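Local coordinates for protein WZI (Escherichia coli, PDB 2YNK) that forms an outer-membrane beta-barrel lectin that binds carbohydrate and takes part in assembling the group 1 capsule on the cell surface, at residues 390-395 with 407-412. Numbering follows the deposited sequence.
Sequences YAKVNP and ADTLKG
Ala407 lies just ahead of the ladder, its CA against Val393 O and its CB beside the carbonyl oxygens of Asn394 and Pro395, where antiparallel strands 383-393 and 408-422 of the Wzi beta-barrel wall begin to pair. The Asn394 carboxamide turns into the loop between them, hydrogen-bonded through OD1 to Gln398 N and through ND2 to Phe404 O. Asp408 forms a hydrogen-bonded pair with Val393: Val393 N reaches Asp408 O at 3.0 Å, nearly in line with the carbonyl, and Asp408 N returns to Val393 O at 3.2 Å. Val393 CG2 packs 4.0 Å from Asp408 CB, but the carboxylate accepts hydrogen bonds from the backbone N-H groups of Asn437 (to OD1) and Asn438 (to OD2), tying this strand end to the loop after strand 425-435. Thr409, on the other face, sits opposite Lys392 in a non-hydrogen-bonded pair; its OG1 approaches Lys392 CG, and its CG2, anti to the backbone N, is directed at Tyr390. Leu410 makes the second hydrogen-bonded pair, with Ala391: Leu410 N to Ala391 O at 2.7 Å, with Ala391 N bonded back to Leu410 O. Its side chain shares the Ala391 and Val393 face and also touches Phe404. Lys411 runs alongside the Tyr390 ring, its chain extended beyond CG, with a bound hexane close to the lysine; Lys411 CE meets the ring edge 3.8 Å from Tyr390 CE2.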
# COMPACT_ATOMS: atom_id res chain seq x y z
N TYR A 390 -13.37 10.84 -9.06
CA TYR A 390 -13.40 12.29 -9.19
C TYR A 390 -12.30 12.82 -8.29
O TYR A 390 -12.22 12.42 -7.12
CB TYR A 390 -14.75 12.86 -8.74
CG TYR A 390 -14.78 14.37 -8.57
CD1 TYR A 390 -14.25 14.97 -7.42
CD2 TYR A 390 -15.31 15.19 -9.55
CE1 TYR A 390 -14.25 16.35 -7.26
CE2 TYR A 390 -15.32 16.57 -9.40
CZ TYR A 390 -14.80 17.14 -8.25
OH TYR A 390 -14.81 18.51 -8.09
N ALA A 391 -11.47 13.74 -8.80
CA ALA A 391 -10.30 14.22 -8.07
C ALA A 391 -9.87 15.65 -8.44
O ALA A 391 -9.49 15.91 -9.58
CB ALA A 391 -9.14 13.25 -8.27
N LYS A 392 -9.93 16.56 -7.47
CA LYS A 392 -9.31 17.87 -7.60
C LYS A 392 -7.91 17.75 -7.02
O LYS A 392 -7.77 17.36 -5.87
CB LYS A 392 -10.08 18.94 -6.82
CG LYS A 392 -11.46 19.24 -7.35
CD LYS A 392 -12.08 20.45 -6.65
CE LYS A 392 -11.66 21.79 -7.27
NZ LYS A 392 -10.24 22.16 -7.02
N VAL A 393 -6.90 18.09 -7.81
CA VAL A 393 -5.51 17.88 -7.42
C VAL A 393 -4.65 19.14 -7.56
O VAL A 393 -4.87 19.96 -8.46
CB VAL A 393 -4.90 16.72 -8.23
CG1 VAL A 393 -5.64 15.43 -7.96
CG2 VAL A 393 -4.91 17.03 -9.72
N ASN A 394 -3.67 19.28 -6.67
CA ASN A 394 -2.66 20.35 -6.69
C ASN A 394 -3.19 21.76 -7.05
O ASN A 394 -2.69 22.42 -7.96
CB ASN A 394 -1.49 19.95 -7.59
CG ASN A 394 -0.23 20.76 -7.32
OD1 ASN A 394 -0.24 21.69 -6.50
ND2 ASN A 394 0.86 20.44 -8.02
N PRO A 395 -4.19 22.24 -6.29
CA PRO A 395 -4.80 23.54 -6.59
C PRO A 395 -3.82 24.72 -6.59
O PRO A 395 -4.09 25.73 -7.24
CB PRO A 395 -5.84 23.69 -5.48
CG PRO A 395 -5.32 22.87 -4.36
CD PRO A 395 -4.67 21.69 -5.02
N ALA A 407 -2.86 22.25 -11.24
CA ALA A 407 -4.21 22.29 -10.72
C ALA A 407 -5.16 21.74 -11.78
O ALA A 407 -5.24 22.27 -12.89
CB ALA A 407 -4.60 23.70 -10.32
N ASP A 408 -5.85 20.66 -11.43
CA ASP A 408 -6.73 19.98 -12.37
C ASP A 408 -7.91 19.34 -11.65
O ASP A 408 -7.83 19.07 -10.46
CB ASP A 408 -5.92 18.92 -13.12
CG ASP A 408 -6.42 18.68 -14.53
OD1 ASP A 408 -7.59 19.03 -14.82
OD2 ASP A 408 -5.64 18.13 -15.35
N THR A 409 -9.01 19.15 -12.36
CA THR A 409 -10.13 18.33 -11.88
C THR A 409 -10.22 17.10 -12.78
O THR A 409 -10.38 17.22 -13.99
CB THR A 409 -11.48 19.07 -11.92
OG1 THR A 409 -11.44 20.17 -11.00
CG2 THR A 409 -12.62 18.13 -11.52
N LEU A 410 -10.12 15.93 -12.18
CA LEU A 410 -10.09 14.68 -12.93
C LEU A 410 -11.40 13.95 -12.75
O LEU A 410 -11.87 13.81 -11.63
CB LEU A 410 -8.93 13.81 -12.44
CG LEU A 410 -7.60 14.57 -12.35
CD1 LEU A 410 -6.51 13.64 -11.84
CD2 LEU A 410 -7.22 15.20 -13.70
N LYS A 411 -12.01 13.53 -13.86
CA LYS A 411 -13.17 12.65 -13.85
C LYS A 411 -12.83 11.50 -14.78
O LYS A 411 -12.76 11.69 -16.00
CB LYS A 411 -14.42 13.37 -14.36
CG LYS A 411 -15.01 14.36 -13.37
CD LYS A 411 -15.76 15.49 -14.07
CE LYS A 411 -16.17 16.56 -13.06
NZ LYS A 411 -16.72 17.79 -13.70
N GLY A 412 -12.61 10.33 -14.19
CA GLY A 412 -12.12 9.18 -14.93
C GLY A 412 -12.80 7.86 -14.62
O GLY A 412 -13.35 7.66 -13.54